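Local coordinates for outer membrane protein SusF (Bacteroides thetaiotaomicron, PDB 4FE9) that binds starch at the bacterial cell surface through its carbohydrate-binding modules, before the glycan is transported into the periplasm for degradation, at residues A[429-441]-A[458-470]. Numbering follows the deposited sequence.
With EDO (1,2-ethanediol), chain F.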
loop_
_atom_site.group_PDB
_atom_site.type_symbol
_atom_site.label_atom_id
_atom_site.label_comp_id
_atom_site.label_asym_id
_atom_site.label_seq_id
_atom_site.Cartn_x
_atom_site.Cartn_y
_atom_site.Cartn_z
ATOM N N THR A 429 10.112 16.859 -11.922
ATOM C CA THR A 429 11.234 16.047 -12.338
ATOM C C THR A 429 11.856 16.658 -13.580
ATOM O O THR A 429 11.828 16.077 -14.678
ATOM C CB THR A 429 10.812 14.531 -12.609
ATOM O OG1 THR A 429 9.773 14.483 -13.592
ATOM C CG2 THR A 429 10.293 13.864 -11.306
ATOM N N GLU A 430 12.362 17.869 -13.434
ATOM C CA GLU A 430 12.940 18.550 -14.569
ATOM C C GLU A 430 14.383 18.869 -14.313
ATOM O O GLU A 430 14.903 18.681 -13.183
ATOM C CB GLU A 430 12.131 19.810 -14.958
ATOM C CG GLU A 430 12.309 21.020 -13.966
ATOM C CD GLU A 430 11.931 22.360 -14.581
ATOM O OE1 GLU A 430 12.204 22.574 -15.813
ATOM O OE2 GLU A 430 11.481 23.252 -13.806
ATOM N N PHE A 431 15.087 19.188 -15.389
ATOM C CA PHE A 431 16.489 19.494 -15.292
ATOM C C PHE A 431 16.943 20.282 -16.524
ATOM O O PHE A 431 16.140 20.622 -17.411
ATOM C CB PHE A 431 17.295 18.184 -15.178
ATOM C CG PHE A 431 17.029 17.236 -16.291
ATOM C CD1 PHE A 431 17.780 17.292 -17.455
ATOM C CD2 PHE A 431 15.953 16.364 -16.230
ATOM C CE1 PHE A 431 17.524 16.428 -18.507
ATOM C CE2 PHE A 431 15.702 15.484 -17.268
ATOM C CZ PHE A 431 16.465 15.547 -18.426
ATOM N N ILE A 432 18.191 20.662 -16.507
ATOM C CA ILE A 432 18.769 21.497 -17.563
ATOM C C ILE A 432 20.307 21.248 -17.579
ATOM O O ILE A 432 20.815 20.417 -16.812
ATOM C CB ILE A 432 18.409 23.004 -17.326
ATOM C CG1 ILE A 432 18.545 23.832 -18.618
ATOM C CG2 ILE A 432 19.245 23.594 -16.170
ATOM C CD1 ILE A 432 17.651 23.375 -19.736
ATOM N N ILE A 433 21.021 21.899 -18.496
ATOM C CA ILE A 433 22.501 21.843 -18.524
ATOM C C ILE A 433 23.106 23.203 -18.149
ATOM O O ILE A 433 22.742 24.220 -18.736
ATOM C CB ILE A 433 23.012 21.470 -19.948
ATOM C CG1 ILE A 433 22.598 20.066 -20.296
ATOM C CG2 ILE A 433 24.498 21.603 -20.045
ATOM C CD1 ILE A 433 21.492 20.051 -21.264
ATOM N N PHE A 434 24.046 23.206 -17.194
ATOM C CA PHE A 434 24.889 24.384 -16.920
ATOM C C PHE A 434 26.326 23.935 -17.005
ATOM O O PHE A 434 26.729 23.001 -16.292
ATOM C CB PHE A 434 24.651 24.937 -15.493
ATOM C CG PHE A 434 23.229 25.465 -15.242
ATOM C CD1 PHE A 434 22.697 26.503 -16.037
ATOM C CD2 PHE A 434 22.540 25.109 -14.050
ATOM C CE1 PHE A 434 21.417 27.073 -15.733
ATOM C CE2 PHE A 434 21.295 25.660 -13.742
ATOM C CZ PHE A 434 20.714 26.637 -14.610
ATOM N N ASP A 435 27.115 24.642 -17.819
ATOM C CA ASP A 435 28.547 24.348 -17.982
ATOM C C ASP A 435 28.814 22.882 -18.350
ATOM O O ASP A 435 29.651 22.251 -17.740
ATOM C CB ASP A 435 29.315 24.688 -16.694
ATOM C CG ASP A 435 29.144 26.157 -16.268
ATOM O OD1 ASP A 435 29.335 27.064 -17.125
ATOM O OD2 ASP A 435 28.872 26.403 -15.058
ATOM N N GLY A 436 28.046 22.334 -19.289
ATOM C CA GLY A 436 28.270 20.952 -19.771
ATOM C C GLY A 436 28.052 19.868 -18.696
ATOM O O GLY A 436 28.525 18.752 -18.833
ATOM N N GLN A 437 27.355 20.223 -17.614
ATOM C CA GLN A 437 26.825 19.235 -16.670
ATOM C C GLN A 437 25.278 19.149 -16.679
ATOM O O GLN A 437 24.587 20.153 -16.884
ATOM C CB GLN A 437 27.295 19.567 -15.287
ATOM C CG GLN A 437 27.862 18.417 -14.582
ATOM C CD GLN A 437 29.320 18.543 -14.421
ATOM O OE1 GLN A 437 29.859 19.632 -14.536
ATOM N NE2 GLN A 437 29.968 17.461 -14.027
ATOM N N ILE A 438 24.726 17.958 -16.451
ATOM C CA ILE A 438 23.288 17.884 -16.177
ATOM C C ILE A 438 23.015 18.380 -14.771
ATOM O O ILE A 438 23.677 17.956 -13.845
ATOM C CB ILE A 438 22.733 16.466 -16.352
ATOM C CG1 ILE A 438 23.152 15.910 -17.718
ATOM C CG2 ILE A 438 21.208 16.499 -16.251
ATOM C CD1 ILE A 438 22.455 14.609 -18.109
ATOM N N ALA A 439 22.251 19.471 -14.673
ATOM C CA ALA A 439 21.822 20.019 -13.366
ATOM C C ALA A 439 20.357 19.699 -13.134
ATOM O O ALA A 439 19.468 20.292 -13.775
ATOM C CB ALA A 439 22.028 21.536 -13.322
ATOM N N TYR A 440 20.103 18.842 -12.156
ATOM C CA TYR A 440 18.754 18.490 -11.795
ATOM C C TYR A 440 18.134 19.557 -10.901
ATOM O O TYR A 440 18.693 19.890 -9.827
ATOM C CB TYR A 440 18.748 17.146 -11.062
ATOM C CG TYR A 440 19.213 16.009 -11.922
ATOM C CD1 TYR A 440 18.383 15.471 -12.882
ATOM C CD2 TYR A 440 20.543 15.570 -11.875
ATOM C CE1 TYR A 440 18.829 14.479 -13.737
ATOM C CE2 TYR A 440 21.001 14.577 -12.730
ATOM C CZ TYR A 440 20.125 14.000 -13.626
ATOM O OH TYR A 440 20.545 12.959 -14.454
ATOM N N ARG A 441 16.873 19.866 -11.170
ATOM C CA ARG A 441 16.153 20.796 -10.311
ATOM C C ARG A 441 15.972 20.192 -8.925
ATOM O O ARG A 441 16.199 20.856 -7.916
ATOM C CB ARG A 441 14.798 21.179 -10.913
ATOM C CG ARG A 441 13.887 21.920 -9.909
ATOM C CD ARG A 441 12.786 22.695 -10.625
ATOM N NE ARG A 441 11.852 23.276 -9.645
ATOM C CZ ARG A 441 10.728 23.901 -9.963
ATOM N NH1 ARG A 441 10.036 24.546 -9.012
ATOM N NH2 ARG A 441 10.367 24.003 -11.246
ATOM N N VAL A 458 19.441 19.487 -27.819
ATOM C CA VAL A 458 20.153 19.114 -26.560
ATOM C C VAL A 458 20.815 17.735 -26.676
ATOM O O VAL A 458 20.195 16.812 -27.157
ATOM C CB VAL A 458 19.166 19.066 -25.332
ATOM C CG1 VAL A 458 19.932 18.838 -24.053
ATOM C CG2 VAL A 458 18.342 20.326 -25.253
ATOM N N TYR A 459 21.997 17.569 -26.071
ATOM C CA TYR A 459 22.639 16.250 -25.960
ATOM C C TYR A 459 22.901 15.878 -24.504
ATOM O O TYR A 459 23.665 16.556 -23.819
ATOM C CB TYR A 459 23.977 16.211 -26.752
ATOM C CG TYR A 459 23.832 16.512 -28.236
ATOM C CD1 TYR A 459 24.042 15.522 -29.198
ATOM C CD2 TYR A 459 23.453 17.769 -28.670
ATOM C CE1 TYR A 459 23.814 15.775 -30.538
ATOM C CE2 TYR A 459 23.258 18.039 -30.002
ATOM C CZ TYR A 459 23.462 17.048 -30.935
ATOM O OH TYR A 459 23.289 17.341 -32.250
ATOM N N LEU A 460 22.416 14.703 -24.086
ATOM C CA LEU A 460 22.562 14.272 -22.694
ATOM C C LEU A 460 23.295 12.964 -22.585
ATOM O O LEU A 460 22.843 11.940 -23.111
ATOM C CB LEU A 460 21.192 14.127 -22.022
ATOM C CG LEU A 460 20.233 15.305 -22.125
ATOM C CD1 LEU A 460 18.817 14.862 -21.840
ATOM C CD2 LEU A 460 20.658 16.394 -21.165
ATOM N N ASN A 461 24.349 12.955 -21.796
ATOM C CA ASN A 461 24.957 11.722 -21.392
ATOM C C ASN A 461 24.662 11.419 -19.938
ATOM O O ASN A 461 25.352 11.896 -19.047
ATOM C CB ASN A 461 26.465 11.784 -21.618
ATOM C CG ASN A 461 27.133 10.446 -21.433
ATOM O OD1 ASN A 461 26.738 9.651 -20.574
ATOM N ND2 ASN A 461 28.223 10.232 -22.157
ATOM N N PHE A 462 23.659 10.585 -19.698
ATOM C CA PHE A 462 23.245 10.300 -18.340
ATOM C C PHE A 462 24.246 9.470 -17.618
ATOM O O PHE A 462 24.352 9.547 -16.402
ATOM C CB PHE A 462 21.893 9.621 -18.309
ATOM C CG PHE A 462 20.766 10.535 -18.557
ATOM C CD1 PHE A 462 20.335 11.403 -17.568
ATOM C CD2 PHE A 462 20.051 10.460 -19.736
ATOM C CE1 PHE A 462 19.265 12.252 -17.793
ATOM C CE2 PHE A 462 18.955 11.271 -19.958
ATOM C CZ PHE A 462 18.546 12.165 -18.976
ATOM N N GLY A 463 25.035 8.701 -18.365
ATOM C CA GLY A 463 26.114 7.910 -17.756
ATOM C C GLY A 463 27.183 8.818 -17.190
ATOM O O GLY A 463 27.761 8.544 -16.143
ATOM N N ASN A 464 27.456 9.900 -17.913
ATOM C CA ASN A 464 28.496 10.853 -17.532
ATOM C C ASN A 464 27.962 11.915 -16.573
ATOM O O ASN A 464 28.664 12.349 -15.657
ATOM C CB ASN A 464 29.035 11.546 -18.773
ATOM C CG ASN A 464 30.346 11.018 -19.185
ATOM O OD1 ASN A 464 31.187 11.754 -19.706
ATOM N ND2 ASN A 464 30.568 9.725 -18.947
ATOM N N GLY A 465 26.731 12.353 -16.822
ATOM C CA GLY A 465 26.165 13.490 -16.119
ATOM C C GLY A 465 26.507 14.774 -16.834
ATOM O O GLY A 465 26.582 15.839 -16.217
ATOM N N THR A 466 26.771 14.668 -18.131
ATOM C CA THR A 466 27.221 15.812 -18.901
ATOM C C THR A 466 26.234 16.047 -19.959
ATOM O O THR A 466 25.431 15.181 -20.243
ATOM C CB THR A 466 28.587 15.552 -19.576
ATOM O OG1 THR A 466 28.429 14.554 -20.598
ATOM C CG2 THR A 466 29.620 15.096 -18.546
ATOM N N GLY A 467 26.279 17.221 -20.564
ATOM C CA GLY A 467 25.446 17.489 -21.727
ATOM C C GLY A 467 25.837 18.760 -22.456
ATOM O O GLY A 467 26.673 19.507 -21.984
ATOM N N ARG A 468 25.179 19.021 -23.577
ATOM C CA ARG A 468 25.525 20.146 -24.436
ATOM C C ARG A 468 24.246 20.626 -25.040
ATOM O O ARG A 468 23.337 19.825 -25.283
ATOM C CB ARG A 468 26.478 19.696 -25.574
ATOM C CG ARG A 468 27.843 19.177 -25.100
ATOM C CD ARG A 468 28.738 18.698 -26.300
ATOM N NE ARG A 468 28.346 17.372 -26.803
ATOM C CZ ARG A 468 27.642 17.175 -27.918
ATOM N NH1 ARG A 468 27.279 18.210 -28.668
ATOM N NH2 ARG A 468 27.263 15.953 -28.262
ATOM N N ILE A 469 24.195 21.914 -25.382
ATOM C CA ILE A 469 23.217 22.411 -26.356
ATOM C C ILE A 469 23.914 22.936 -27.615
ATOM O O ILE A 469 24.841 23.742 -27.519
ATOM C CB ILE A 469 22.341 23.541 -25.757
ATOM C CG1 ILE A 469 21.457 22.995 -24.625
ATOM C CG2 ILE A 469 21.499 24.183 -26.828
ATOM C CD1 ILE A 469 21.571 23.773 -23.334
ATOM N N GLU A 470 23.432 22.507 -28.789
ATOM C CA GLU A 470 24.151 22.714 -30.080
ATOM C C GLU A 470 23.223 22.617 -31.293
ATOM O O GLU A 470 22.134 22.017 -31.249
ATOM C CB GLU A 470 25.280 21.706 -30.243
ATOM C CG GLU A 470 26.549 22.050 -29.481
ATOM C CD GLU A 470 27.715 21.174 -29.891
ATOM O OE1 GLU A 470 28.864 21.471 -29.481
ATOM O OE2 GLU A 470 27.488 20.206 -30.650
ATOM O OXT GLU A 470 23.576 23.078 -32.380
HETATM C C1 EDO F . 20.731 9.839 -13.286
HETATM O O1 EDO F . 19.496 10.097 -13.968
HETATM C C2 EDO F . 20.478 10.023 -11.810
HETATM O O2 EDO F . 21.710 9.850 -11.107
#
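Ile433, Ile438, Leu460 and Phe462 interlock where two beta hairpins of the third carbohydrate-binding module, each from a different sheet, cross nearly at right angles, consistent with the Ig-like beta-sandwich character of the protein. Strands 430-434 and 466-469 run at 80° to each other, an orthogonal packing that lets the hairpins touch closely at one corner. The tight part is aliphatic. Ile433 turns its CD1 against Val458 CG1 and Leu460 CD2, and the 3.4 Å from that CD1 to Val458 CG1 is shorter than usual for two methyl carbons. Its CG2 branch rests instead near Gly467 O. Glycine suits position 467: having no side chain, it lets Ile433 CG1 and CG2 lie close on its backbone. Ile438, with CG1 beside its backbone N (chi1 -51°), extends CD1 toward Leu460 CD2 and the Phe462 ring. Next to these aliphatic groups come the aromatic rings: Phe462 turns its edge to the face of Phe431 in an offset T-shaped pair, planes 75° apart, while Leu460 CD1 meets the Phe431 edge in its plane. Trp296 and Ile298 of the second module lie against Phe431 and Phe462, respectively.

Toward the exposed Gln437 the contact is looser and relies on backbone. The type I' turn 434-437 gives Gly436 a positive phi that glycine readily accepts, and Gly436 O accepts a weak hydrogen bond from Gly467 N. Gly465, in the G1 bulge opposite Asn461, is firmer: Ile438 N makes a hydrogen bond of 2.8 Å to Gly465 O, from above the carbonyl plane. Beside Phe462, an ethanediol O1 donates to Tyr440 OH, which lies in the plane of the Phe462 ring, 3.5 Å from CD1 of that phenylalanine.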